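PDB 4EIV: deoxyribose-phosphate aldolase from Toxoplasma gondii, which belongs to the aldolases and folds as a closed eight-stranded parallel alpha/beta barrel of the TIM type, found here in a two-chain assembly. Local coordinates for residues 27-32 with 265-270; 53-58 with 278-283; 116-121 with 152-157; 201-206 with 232-237. All blocks are in the same frame, centred on the assembly; numbering follows the deposited sequence. Where two conformers were deposited one is given.

Interaction 1 of 4, residues 27-32 with 265-270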
loop_
_atom_site.group_PDB
_atom_site.type_symbol
_atom_site.label_atom_id
_atom_site.label_comp_id
_atom_site.label_asym_id
_atom_site.label_seq_id
_atom_site.Cartn_x
_atom_site.Cartn_y
_atom_site.Cartn_z
ATOM N N LEU A 27 -9.039 7.124 -1.382
ATOM C CA LEU A 27 -10.283 6.370 -1.583
ATOM C C LEU A 27 -10.146 4.974 -0.977
ATOM O O LEU A 27 -11.082 4.441 -0.404
ATOM C CB LEU A 27 -10.671 6.259 -3.056
ATOM C CG LEU A 27 -11.139 7.549 -3.735
ATOM C CD1 LEU A 27 -11.213 7.338 -5.247
ATOM C CD2 LEU A 27 -12.507 8.032 -3.172
ATOM N N ASN A 28 -8.959 4.380 -1.099
ATOM C CA ASN A 28 -8.695 3.050 -0.570
ATOM C C ASN A 28 -8.731 2.968 0.975
ATOM O O ASN A 28 -8.786 1.877 1.526
ATOM C CB ASN A 28 -7.320 2.587 -1.069
ATOM C CG ASN A 28 -6.956 1.190 -0.602
ATOM O OD1 ASN A 28 -7.671 0.233 -0.830
ATOM N ND2 ASN A 28 -5.800 1.076 0.050
ATOM N N PHE A 29 -8.656 4.126 1.637
ATOM C CA PHE A 29 -8.686 4.230 3.102
ATOM C C PHE A 29 -9.970 4.842 3.652
ATOM O O PHE A 29 -10.173 4.860 4.873
ATOM C CB PHE A 29 -7.581 5.172 3.607
ATOM C CG PHE A 29 -6.197 4.802 3.182
ATOM C CD1 PHE A 29 -5.785 3.479 3.142
ATOM C CD2 PHE A 29 -5.273 5.807 2.882
ATOM C CE1 PHE A 29 -4.487 3.156 2.768
ATOM C CE2 PHE A 29 -3.965 5.480 2.519
ATOM C CZ PHE A 29 -3.580 4.148 2.474
ATOM N N PHE A 30 -10.834 5.333 2.772
ATOM C CA PHE A 30 -11.907 6.216 3.214
ATOM C C PHE A 30 -13.137 5.570 3.775
ATOM O O PHE A 30 -13.634 4.574 3.248
ATOM C CB PHE A 30 -12.297 7.172 2.049
ATOM C CG PHE A 30 -12.807 8.529 2.480
ATOM C CD1 PHE A 30 -11.914 9.521 2.830
ATOM C CD2 PHE A 30 -14.154 8.821 2.530
ATOM C CE1 PHE A 30 -12.354 10.751 3.207
ATOM C CE2 PHE A 30 -14.598 10.078 2.920
ATOM C CZ PHE A 30 -13.691 11.026 3.269
ATOM N N GLU A 31 -13.628 6.181 4.855
ATOM C CA GLU A 31 -14.894 5.804 5.482
ATOM C C GLU A 31 -15.700 7.097 5.607
ATOM O O GLU A 31 -15.359 7.980 6.384
ATOM C CB GLU A 31 -14.642 5.137 6.835
ATOM C CG GLU A 31 -13.978 3.777 6.709
ATOM C CD GLU A 31 -13.617 3.131 8.010
ATOM O OE1 GLU A 31 -13.404 3.837 9.000
ATOM O OE2 GLU A 31 -13.542 1.883 8.047
ATOM N N VAL A 32 -16.767 7.200 4.823
ATOM C CA VAL A 32 -17.559 8.420 4.788
ATOM C C VAL A 32 -18.614 8.432 5.897
ATOM O O VAL A 32 -19.223 7.412 6.184
ATOM C CB VAL A 32 -18.220 8.605 3.391
ATOM C CG1 VAL A 32 -19.265 7.528 3.092
ATOM C CG2 VAL A 32 -18.780 10.023 3.223
ATOM N N ASP A 265 -5.897 -2.478 6.090
ATOM C CA ASP A 265 -6.095 -3.309 7.271
ATOM C C ASP A 265 -5.830 -2.602 8.604
ATOM O O ASP A 265 -6.480 -2.912 9.591
ATOM C CB ASP A 265 -5.243 -4.584 7.204
ATOM C CG ASP A 265 -5.873 -5.667 6.366
ATOM O OD1 ASP A 265 -6.420 -5.359 5.290
ATOM O OD2 ASP A 265 -5.819 -6.841 6.788
ATOM N N LYS A 266 -4.977 -1.572 8.592
ATOM C CA LYS A 266 -4.551 -0.879 9.822
ATOM C C LYS A 266 -4.626 0.648 9.759
ATOM O O LYS A 266 -4.125 1.329 10.657
ATOM C CB LYS A 266 -3.140 -1.284 10.195
ATOM C CG LYS A 266 -2.101 -0.984 9.142
ATOM C CD LYS A 266 -0.679 -1.501 9.554
ATOM C CE LYS A 266 -0.557 -3.024 9.720
ATOM N NZ LYS A 266 0.799 -3.474 10.172
ATOM N N PHE A 267 -5.277 1.183 8.733
ATOM C CA PHE A 267 -5.365 2.618 8.539
ATOM C C PHE A 267 -6.653 2.969 7.854
ATOM O O PHE A 267 -7.036 2.312 6.888
ATOM C CB PHE A 267 -4.193 3.094 7.706
ATOM C CG PHE A 267 -4.173 4.559 7.532
ATOM C CD1 PHE A 267 -4.062 5.391 8.634
ATOM C CD2 PHE A 267 -4.256 5.125 6.277
ATOM C CE1 PHE A 267 -4.051 6.766 8.472
ATOM C CE2 PHE A 267 -4.243 6.500 6.107
ATOM C CZ PHE A 267 -4.136 7.322 7.226
ATOM N N ARG A 268 -7.324 4.013 8.361
ATOM C CA ARG A 268 -8.542 4.503 7.752
ATOM C C ARG A 268 -8.542 6.023 7.877
ATOM O O ARG A 268 -7.946 6.589 8.816
ATOM C CB ARG A 268 -9.820 3.960 8.414
ATOM C CG ARG A 268 -9.940 2.481 8.507
ATOM C CD ARG A 268 -10.211 1.791 7.155
ATOM N NE ARG A 268 -9.845 0.400 7.313
ATOM C CZ ARG A 268 -10.562 -0.517 7.947
ATOM N NH1 ARG A 268 -11.769 -0.248 8.415
ATOM N NH2 ARG A 268 -10.072 -1.730 8.103
ATOM N N VAL A 269 -9.229 6.671 6.951
ATOM C CA VAL A 269 -9.468 8.084 7.005
ATOM C C VAL A 269 -10.975 8.262 7.032
ATOM O O VAL A 269 -11.688 7.792 6.138
ATOM C CB VAL A 269 -8.867 8.819 5.815
ATOM C CG1 VAL A 269 -9.284 10.275 5.791
ATOM C CG2 VAL A 269 -7.361 8.692 5.856
ATOM N N GLY A 270 -11.478 8.905 8.078
ATOM C CA GLY A 270 -12.901 9.238 8.172
ATOM C C GLY A 270 -13.122 10.678 7.765
ATOM O O GLY A 270 -12.429 11.565 8.220
#

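Interaction 2 of 4, residues 53-58 with 278-283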
loop_
_atom_site.group_PDB
_atom_site.type_symbol
_atom_site.label_atom_id
_atom_site.label_comp_id
_atom_site.label_asym_id
_atom_site.label_seq_id
_atom_site.Cartn_x
_atom_site.Cartn_y
_atom_site.Cartn_z
ATOM N N LYS A 53 -19.388 3.565 -5.655
ATOM C CA LYS A 53 -19.032 3.657 -7.073
ATOM C C LYS A 53 -17.616 3.120 -7.269
ATOM O O LYS A 53 -16.732 3.387 -6.461
ATOM C CB LYS A 53 -19.105 5.113 -7.541
ATOM C CG LYS A 53 -18.892 5.310 -9.046
ATOM C CD LYS A 53 -19.115 6.778 -9.430
ATOM C CE LYS A 53 -19.136 7.016 -10.940
ATOM N NZ LYS A 53 -17.877 6.654 -11.620
ATOM N N ASP A 54 -17.392 2.413 -8.366
ATOM C CA ASP A 54 -16.100 1.789 -8.616
ATOM C C ASP A 54 -15.025 2.870 -8.876
ATOM O O ASP A 54 -15.237 3.768 -9.681
ATOM C CB ASP A 54 -16.269 0.842 -9.813
ATOM C CG ASP A 54 -15.102 -0.115 -10.008
ATOM O OD1 ASP A 54 -13.980 0.180 -9.592
ATOM O OD2 ASP A 54 -15.318 -1.172 -10.651
ATOM N N PRO A 55 -13.884 2.829 -8.161
ATOM C CA PRO A 55 -13.480 1.913 -7.095
ATOM C C PRO A 55 -14.094 2.315 -5.753
ATOM O O PRO A 55 -13.993 3.466 -5.325
ATOM C CB PRO A 55 -11.962 2.073 -7.066
ATOM C CG PRO A 55 -11.736 3.459 -7.490
ATOM C CD PRO A 55 -12.767 3.716 -8.548
ATOM N N ALA A 56 -14.712 1.350 -5.099
ATOM C CA ALA A 56 -15.385 1.612 -3.839
ATOM C C ALA A 56 -14.419 1.980 -2.732
ATOM O O ALA A 56 -13.285 1.484 -2.672
ATOM C CB ALA A 56 -16.178 0.395 -3.409
ATOM N N ILE A 57 -14.895 2.836 -1.843
ATOM C CA ILE A 57 -14.139 3.173 -0.647
ATOM C C ILE A 57 -14.312 2.041 0.369
ATOM O O ILE A 57 -14.967 1.024 0.075
ATOM C CB ILE A 57 -14.545 4.534 -0.059
ATOM C CG1 ILE A 57 -15.984 4.549 0.471
ATOM C CG2 ILE A 57 -14.280 5.648 -1.086
ATOM C CD1 ILE A 57 -16.361 5.780 1.276
ATOM N N VAL A 58 -13.748 2.195 1.568
ATOM C CA VAL A 58 -13.838 1.104 2.541
ATOM C C VAL A 58 -15.266 0.922 3.083
ATOM O O VAL A 58 -15.769 -0.183 3.165
ATOM C CB VAL A 58 -12.875 1.323 3.745
ATOM C CG1 VAL A 58 -12.955 0.154 4.703
ATOM C CG2 VAL A 58 -11.425 1.524 3.252
ATOM N N GLU A 278 -14.780 15.272 -3.558
ATOM C CA GLU A 278 -13.544 15.884 -4.039
ATOM C C GLU A 278 -12.559 14.793 -4.470
ATOM O O GLU A 278 -11.939 14.870 -5.530
ATOM C CB GLU A 278 -12.892 16.759 -2.959
ATOM C CG GLU A 278 -11.625 17.472 -3.484
ATOM C CD GLU A 278 -10.869 18.287 -2.444
ATOM O OE1 GLU A 278 -11.168 18.201 -1.241
ATOM O OE2 GLU A 278 -9.980 19.053 -2.861
ATOM N N LEU A 279 -12.453 13.748 -3.663
ATOM C CA LEU A 279 -11.525 12.666 -3.964
ATOM C C LEU A 279 -11.934 11.952 -5.245
ATOM O O LEU A 279 -11.104 11.728 -6.134
ATOM C CB LEU A 279 -11.480 11.651 -2.824
ATOM C CG LEU A 279 -10.957 12.144 -1.471
ATOM C CD1 LEU A 279 -11.074 11.030 -0.431
ATOM C CD2 LEU A 279 -9.525 12.646 -1.561
ATOM N N ARG A 280 -13.213 11.603 -5.338
ATOM C CA ARG A 280 -13.691 10.840 -6.477
ATOM C C ARG A 280 -13.612 11.653 -7.767
ATOM O O ARG A 280 -13.206 11.128 -8.818
ATOM C CB ARG A 280 -15.080 10.251 -6.224
ATOM C CG ARG A 280 -15.308 9.105 -7.170
ATOM C CD ARG A 280 -16.508 8.283 -6.874
ATOM N NE ARG A 280 -16.463 7.426 -5.687
ATOM C CZ ARG A 280 -15.735 6.318 -5.547
ATOM N NH1 ARG A 280 -14.803 5.958 -6.433
ATOM N NH2 ARG A 280 -15.890 5.595 -4.463
ATOM N N ASP A 281 -13.954 12.939 -7.699
ATOM C CA ASP A 281 -13.848 13.812 -8.862
ATOM C C ASP A 281 -12.405 13.880 -9.368
ATOM O O ASP A 281 -12.150 13.850 -10.577
ATOM C CB ASP A 281 -14.401 15.208 -8.548
ATOM C CG ASP A 281 -15.935 15.213 -8.374
ATOM O OD1 ASP A 281 -16.599 14.170 -8.599
ATOM O OD2 ASP A 281 -16.485 16.267 -8.000
ATOM N N CYS A 282 -11.463 13.955 -8.436
ATOM C CA CYS A 282 -10.056 14.020 -8.778
ATOM C C CYS A 282 -9.611 12.731 -9.465
ATOM O O CYS A 282 -9.014 12.763 -10.541
ATOM C CB CYS A 282 -9.225 14.262 -7.524
ATOM S SG CYS A 282 -7.461 14.445 -7.859
ATOM N N TYR A 283 -9.898 11.595 -8.841
ATOM C CA TYR A 283 -9.529 10.314 -9.414
ATOM C C TYR A 283 -10.126 10.071 -10.794
ATOM O O TYR A 283 -9.435 9.583 -11.709
ATOM C CB TYR A 283 -9.910 9.152 -8.502
ATOM C CG TYR A 283 -9.743 7.845 -9.213
ATOM C CD1 TYR A 283 -8.477 7.385 -9.549
ATOM C CD2 TYR A 283 -10.850 7.100 -9.624
ATOM C CE1 TYR A 283 -8.304 6.208 -10.251
ATOM C CE2 TYR A 283 -10.688 5.909 -10.328
ATOM C CZ TYR A 283 -9.406 5.473 -10.639
ATOM O OH TYR A 283 -9.220 4.295 -11.304
HETATM O O HOH W 1 -14.619 6.698 -9.190
#

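Interaction 3 of 4, residues 116-121 with 152-157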
loop_
_atom_site.group_PDB
_atom_site.type_symbol
_atom_site.label_atom_id
_atom_site.label_comp_id
_atom_site.label_asym_id
_atom_site.label_seq_id
_atom_site.Cartn_x
_atom_site.Cartn_y
_atom_site.Cartn_z
ATOM N N GLU A 116 -18.529 -3.454 11.124
ATOM C CA GLU A 116 -17.636 -2.931 12.168
ATOM C C GLU A 116 -18.451 -2.076 13.114
ATOM O O GLU A 116 -19.562 -1.658 12.792
ATOM C CB GLU A 116 -16.497 -2.076 11.588
ATOM C CG GLU A 116 -15.628 -2.765 10.554
ATOM C CD GLU A 116 -14.368 -1.988 10.203
ATOM O OE1 GLU A 116 -13.931 -1.123 11.000
ATOM O OE2 GLU A 116 -13.791 -2.267 9.131
ATOM N N ILE A 117 -17.882 -1.828 14.287
ATOM C CA ILE A 117 -18.500 -0.994 15.306
ATOM C C ILE A 117 -17.536 0.143 15.661
ATOM O O ILE A 117 -16.344 -0.089 15.819
ATOM C CB ILE A 117 -18.824 -1.806 16.583
ATOM C CG1 ILE A 117 -19.871 -2.885 16.302
ATOM C CG2 ILE A 117 -19.317 -0.888 17.717
ATOM C CD1 ILE A 117 -21.213 -2.361 15.748
ATOM N N GLU A 118 -18.068 1.355 15.763
ATOM C CA GLU A 118 -17.292 2.543 16.147
ATOM C C GLU A 118 -17.892 3.092 17.438
ATOM O O GLU A 118 -18.966 3.701 17.420
ATOM C CB GLU A 118 -17.299 3.544 15.003
ATOM C CG GLU A 118 -16.609 2.933 13.763
ATOM C CD GLU A 118 -16.583 3.804 12.519
ATOM O OE1 GLU A 118 -15.694 3.554 11.680
ATOM O OE2 GLU A 118 -17.428 4.710 12.348
ATOM N N CYS A 119 -17.175 2.902 18.553
ATOM C CA CYS A 119 -17.699 3.206 19.876
ATOM C C CYS A 119 -17.090 4.482 20.472
ATOM O O CYS A 119 -15.893 4.533 20.730
ATOM C CB CYS A 119 -17.418 2.005 20.777
ATOM S SG CYS A 119 -18.025 2.199 22.474
ATOM N N LEU A 120 -17.930 5.462 20.760
ATOM C CA LEU A 120 -17.475 6.686 21.398
ATOM C C LEU A 120 -17.343 6.443 22.899
ATOM O O LEU A 120 -18.180 5.786 23.492
ATOM C CB LEU A 120 -18.449 7.824 21.102
ATOM C CG LEU A 120 -18.169 9.239 21.612
ATOM C CD1 LEU A 120 -16.815 9.759 21.084
ATOM C CD2 LEU A 120 -19.285 10.191 21.238
ATOM N N ILE A 121 -16.273 6.961 23.484
ATOM C CA ILE A 121 -16.069 6.894 24.915
ATOM C C ILE A 121 -16.785 8.035 25.647
ATOM O O ILE A 121 -17.147 9.051 25.044
ATOM C CB ILE A 121 -14.546 6.912 25.286
ATOM C CG1 ILE A 121 -13.879 8.238 24.910
ATOM C CG2 ILE A 121 -13.827 5.729 24.648
ATOM C CD1 ILE A 121 -12.484 8.444 25.556
ATOM N N THR A 152 -14.310 -5.920 13.785
ATOM C CA THR A 152 -13.493 -4.803 14.198
ATOM C C THR A 152 -14.244 -3.809 15.065
ATOM O O THR A 152 -15.332 -3.328 14.700
ATOM C CB THR A 152 -12.965 -4.059 12.951
ATOM O OG1 THR A 152 -12.161 -4.949 12.158
ATOM C CG2 THR A 152 -12.136 -2.832 13.314
ATOM N N LEU A 153 -13.635 -3.502 16.209
ATOM C CA LEU A 153 -14.122 -2.468 17.133
ATOM C C LEU A 153 -13.165 -1.277 17.102
ATOM O O LEU A 153 -11.987 -1.400 17.508
ATOM C CB LEU A 153 -14.210 -2.969 18.578
ATOM C CG LEU A 153 -14.640 -1.953 19.647
ATOM C CD1 LEU A 153 -15.974 -1.348 19.336
ATOM C CD2 LEU A 153 -14.634 -2.617 21.027
ATOM N N LYS A 154 -13.634 -0.150 16.586
ATOM C CA LYS A 154 -12.900 1.093 16.629
ATOM C C LYS A 154 -13.380 1.863 17.859
ATOM O O LYS A 154 -14.587 1.884 18.141
ATOM C CB LYS A 154 -13.160 1.930 15.404
ATOM C CG LYS A 154 -12.978 1.222 14.061
ATOM C CD LYS A 154 -12.636 2.270 13.038
ATOM C CE LYS A 154 -12.533 1.796 11.604
ATOM N NZ LYS A 154 -13.884 1.530 11.015
ATOM N N VAL A 155 -12.452 2.432 18.623
ATOM C CA VAL A 155 -12.814 3.243 19.787
ATOM C C VAL A 155 -12.485 4.705 19.457
ATOM O O VAL A 155 -11.347 5.045 19.106
ATOM C CB VAL A 155 -12.114 2.759 21.044
ATOM C CG1 VAL A 155 -12.498 3.586 22.254
ATOM C CG2 VAL A 155 -12.480 1.306 21.304
ATOM N N VAL A 156 -13.500 5.558 19.571
ATOM C CA VAL A 156 -13.442 6.959 19.226
ATOM C C VAL A 156 -13.080 7.696 20.504
ATOM O O VAL A 156 -13.843 7.706 21.474
ATOM C CB VAL A 156 -14.775 7.411 18.615
ATOM C CG1 VAL A 156 -14.664 8.774 18.119
ATOM C CG2 VAL A 156 -15.238 6.481 17.513
ATOM N N LEU A 157 -11.942 8.391 20.475
ATOM C CA LEU A 157 -11.367 8.974 21.679
ATOM C C LEU A 157 -11.810 10.396 22.019
ATOM O O LEU A 157 -11.575 10.857 23.147
ATOM C CB LEU A 157 -9.838 8.961 21.558
ATOM C CG LEU A 157 -9.177 7.601 21.398
ATOM C CD1 LEU A 157 -7.648 7.783 21.253
ATOM C CD2 LEU A 157 -9.505 6.654 22.544
HETATM O O HOH W 2 -11.012 -3.983 9.696
#

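Interaction 4 of 4, residues 201-206 with 232-237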
loop_
_atom_site.group_PDB
_atom_site.type_symbol
_atom_site.label_atom_id
_atom_site.label_comp_id
_atom_site.label_asym_id
_atom_site.label_seq_id
_atom_site.Cartn_x
_atom_site.Cartn_y
_atom_site.Cartn_z
ATOM N N LEU A 201 0.328 11.830 19.310
ATOM C CA LEU A 201 0.107 11.201 20.603
ATOM C C LEU A 201 -0.463 9.804 20.504
ATOM O O LEU A 201 -0.051 8.896 21.222
ATOM C CB LEU A 201 -0.782 12.082 21.492
ATOM C CG LEU A 201 -0.182 13.400 21.961
ATOM C CD1 LEU A 201 -1.151 14.043 22.939
ATOM C CD2 LEU A 201 1.181 13.173 22.612
ATOM N N ILE A 202 -1.445 9.643 19.620
ATOM C CA ILE A 202 -2.042 8.345 19.416
ATOM C C ILE A 202 -1.005 7.346 18.874
ATOM O O ILE A 202 -0.963 6.184 19.291
ATOM C CB ILE A 202 -3.288 8.465 18.511
ATOM C CG1 ILE A 202 -4.379 9.206 19.289
ATOM C CG2 ILE A 202 -3.791 7.080 18.096
ATOM C CD1 ILE A 202 -5.578 9.644 18.456
ATOM N N SER A 203 -0.177 7.794 17.940
ATOM C CA SER A 203 0.871 6.960 17.373
ATOM C C SER A 203 1.856 6.495 18.424
ATOM O O SER A 203 2.230 5.326 18.432
ATOM C CB SER A 203 1.600 7.706 16.262
ATOM O OG SER A 203 0.737 7.956 15.161
ATOM N N ILE A 204 2.248 7.388 19.329
ATOM C CA ILE A 204 3.162 7.007 20.411
ATOM C C ILE A 204 2.509 5.955 21.302
ATOM O O ILE A 204 3.121 4.943 21.669
ATOM C CB ILE A 204 3.529 8.208 21.276
ATOM C CG1 ILE A 204 4.399 9.172 20.477
ATOM C CG2 ILE A 204 4.280 7.768 22.539
ATOM C CD1 ILE A 204 4.574 10.505 21.180
ATOM N N ALA A 205 1.251 6.190 21.669
ATOM C CA ALA A 205 0.535 5.253 22.522
ATOM C C ALA A 205 0.474 3.861 21.913
ATOM O O ALA A 205 0.714 2.846 22.586
ATOM C CB ALA A 205 -0.876 5.762 22.816
ATOM N N LEU A 206 0.143 3.796 20.634
ATOM C CA LEU A 206 0.064 2.511 19.964
ATOM C C LEU A 206 1.436 1.837 19.860
ATOM O O LEU A 206 1.549 0.634 20.085
ATOM C CB LEU A 206 -0.564 2.678 18.598
ATOM C CG LEU A 206 -0.728 1.404 17.796
ATOM C CD1 LEU A 206 -1.438 0.318 18.583
ATOM C CD2 LEU A 206 -1.460 1.737 16.526
ATOM N N ILE A 232 -3.408 -3.586 15.533
ATOM C CA ILE A 232 -4.232 -2.438 15.940
ATOM C C ILE A 232 -4.045 -1.284 14.959
ATOM O O ILE A 232 -2.930 -0.905 14.611
ATOM C CB ILE A 232 -3.960 -1.992 17.389
ATOM C CG1 ILE A 232 -4.179 -3.179 18.348
ATOM C CG2 ILE A 232 -4.885 -0.831 17.772
ATOM C CD1 ILE A 232 -3.644 -2.988 19.743
ATOM N N GLY A 233 -5.153 -0.747 14.488
ATOM C CA GLY A 233 -5.098 0.316 13.534
ATOM C C GLY A 233 -5.356 1.691 14.077
ATOM O O GLY A 233 -5.763 1.883 15.233
ATOM N N ILE A 234 -5.070 2.687 13.246
ATOM C CA ILE A 234 -5.401 4.080 13.555
ATOM C C ILE A 234 -6.306 4.621 12.458
ATOM O O ILE A 234 -6.065 4.408 11.268
ATOM C CB ILE A 234 -4.167 5.001 13.710
ATOM C CG1 ILE A 234 -4.587 6.378 14.227
ATOM C CG2 ILE A 234 -3.467 5.189 12.397
ATOM C CD1 ILE A 234 -3.424 7.291 14.492
ATOM N N LYS A 235 -7.372 5.283 12.890
ATOM C CA LYS A 235 -8.304 5.983 12.005
ATOM C C LYS A 235 -8.220 7.477 12.283
ATOM O O LYS A 235 -8.477 7.916 13.419
ATOM C CB LYS A 235 -9.743 5.495 12.176
ATOM C CG LYS A 235 -10.766 6.278 11.394
ATOM C CD LYS A 235 -12.119 5.636 11.324
ATOM C CE LYS A 235 -13.142 6.543 10.672
ATOM N NZ LYS A 235 -14.469 5.872 10.511
ATOM N N ILE A 236 -7.844 8.240 11.262
ATOM C CA ILE A 236 -7.713 9.683 11.330
ATOM C C ILE A 236 -9.009 10.259 10.778
ATOM O O ILE A 236 -9.316 10.108 9.591
ATOM C CB ILE A 236 -6.488 10.164 10.548
ATOM C CG1 ILE A 236 -5.203 9.522 11.094
ATOM C CG2 ILE A 236 -6.368 11.662 10.610
ATOM C CD1 ILE A 236 -3.915 9.918 10.400
ATOM N N GLU A 237 -9.816 10.809 11.683
ATOM C CA GLU A 237 -11.112 11.417 11.333
ATOM C C GLU A 237 -10.876 12.912 11.161
ATOM O O GLU A 237 -10.433 13.586 12.094
ATOM C CB GLU A 237 -12.160 11.094 12.399
ATOM C CG GLU A 237 -13.599 11.506 12.060
ATOM C CD GLU A 237 -13.864 12.985 12.198
ATOM O OE1 GLU A 237 -14.473 13.525 11.261
ATOM O OE2 GLU A 237 -13.466 13.587 13.233
#

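Interaction 1 of 4, residues 27-32 with 265-270
The seam of the eight-stranded parallel barrel, where the first strand meets the last, sets Phe30 and Glu31 beside Val269 and Gly270. Two backbone bonds stitch it: Val269 N donates to Phe29 O at 2.9 Å, and Glu31 N donates to Val269 O at 2.8 Å. Phe29 and Phe267 make a T-shaped pair. In the conformer described, the edge of Phe267 is turned to the face of Phe29, with Phe267 CD2 3.5 Å above the centre of that ring and the planes 79° apart. CD1 of Phe30 meets Val269 CG1 at 4.0 Å.

Glu31 and Arg268 form a salt bridge. Glu31 OE2 lies close to the guanidinium plane of Arg268, and Arg268 NH1 reaches its syn side at 2.8 Å, from 33° out of the carboxylate plane. Both ends are shared: Glu31 OE1 pairs with Lys235, OE2 also with Lys154, and Arg268 NH1 also with Glu116. Helix 243-257 packs on Phe29, Phe267 and Val269 through Leu250, Met253 and Thr246, helix 273-284 on Phe30 through Leu275 and Leu279, and strand 233-237 flanks Phe267 and Arg268.

Interaction 2 of 4, residues 53-58 with 278-283
Arg280 is the first residue of helix 278-283 to engage the loop, and it does so by reaching across to the carbonyls of Lys53, Asp54 and Pro55. Its chain turns at chi3 (-71°), which places NE. The guanidinium then grips Pro55 O end-on with both terminal nitrogens, NH1 at 2.8 Å and NH2 at 3.0 Å. This one oxygen lies in the guanidinium plane, whereas the two donors come from the same face of the Pro55 carbonyl plane. Neither bond is straight, with N-H...O angles of 150° and 142°, as expected when two donors share an acceptor. Lys53 O sits over one face of the group, 3.1 Å from Arg280 NH2, at an angle too poor for a hydrogen bond. A water accepts from Arg280 NH1 at 2.9 Å and donates to Asp54 O, which draws in the third carbonyl. CG2 of Ile57 approaches Arg280 NH2 to 3.7 Å, and the methylenes of Lys53 and Arg280 meet CD to CD, while Lys53 NZ pairs with Glu284.

One turn on, Tyr283 sends ring atom CE2 to within 3.5 Å of Pro55 CD, on the proline that follows a cis peptide bond.

The contact ties helix 273-284 to the loop between helix 41-52 and strand 59-62. Arg24 of helix 17-27 packs on both Pro55 and Tyr283, Ile57 rests on Phe30 and Val32 of strand 30-34, and Met251 of the second subunit touches Tyr283.

Interaction 3 of 4, residues 116-121 with 152-157
Lys154 reaches between Glu116 and Glu118, side chains that all rise from the same face of the paired strands. It lies alongside Glu118, pointing the same way, but crosses Glu116 at a slant. A turn at chi4 (75°) places NZ where, in the conformers described, it salt-bridges both acids. Glu116 OE1 is met at 2.7 Å from above its carboxylate plane, whereas Glu118 OE1 accepts at 2.8 Å on its anti lone pair, away from OE2. The second oxygens have other partners: Glu116 OE2 pairs with Lys85 and Arg268, Glu118 OE2 with Ser61. Thr152 runs side by side with Glu116, its CG2 3.4 Å from Glu116 OE1.

The opposite face is apolar. Leu153 CD1 touches both Ile117 CG2, at 3.7 Å, and Cys119 CB, at 3.9 Å. Beyond the end of strand 116-120, Ile121 crosses Val155 at about a right angle, and its CG2 presses on Val155 CG1 at 3.5 Å, tighter than usual for two carbons.

Between the faces runs an alternating parallel ladder, from Ile117 N to Thr152 O as far as Ile121 N to Val156 O. The apolar face packs against helices 130-148 and 165-178. Since helix 130-148 joins the two strands, the pair forms a beta-alpha-beta crossover, the repeating element of a TIM barrel, with the polar network turned to the interior.

Interaction 4 of 4, residues 201-206 with 232-237
Leu206 and Ile202 meet Ile232 and Ile234 with no aromatic ring or other flat side chain between them; the planar group that Leu206 touches most closely is the peptide carbonyl of Ile232. Leu206 CD2 comes to Ile232 O from above the carbonyl plane and beyond the oxygen, at 3.6 Å. At the next peptide along, Gly233 has backbone hydrogen bonds to Asp181 and Leu183.

The rest is branched aliphatic packing. Leu206 has CG anti to the backbone N (chi1 -179°), and its other methyl, CD1, lies 3.6 Å from Ile232 CB and 3.7 Å from Ile232 CG2. One turn earlier, Ile202 offers CG2 to the tip of Ile234, touching CD1 at 3.6 Å. That tip belongs to a chain extended at both torsions (chi2 176°, placing CD1). Ser203 OG stays 4.3 Å from Ile234 CD1 and is engaged by Val199 O and Asn257 instead. The helix axis runs almost antiparallel to the strand, 9.9 Å away.

No hydrogen bond or charge crosses the interface. Between these two segments the contact is therefore apolar, resting on the burial and fit of branched side chains, while the polar ends of Lys235 and Glu237 find their partners away from this helix.

In the fold
From the N terminus, interaction 1 opens at 27-32 and interaction 2 at 53-58. Interaction 1 closes first, at 265-270, and interaction 2 only at 278-283, so the two loops cross. Each spans more than 200 residues: one joins the first and last strands and closes the barrel, the other brings the final helix onto an early loop. Interactions 3 and 4 are nested inside both and lie in series, each closing a short local loop. Interactions 1, 3 and 4 share one sheet, and their charged side chains connect them through its interior. Interaction 2 stands on the periphery, its centre about 24 Å from those of interactions 3 and 4, and touches interaction 1.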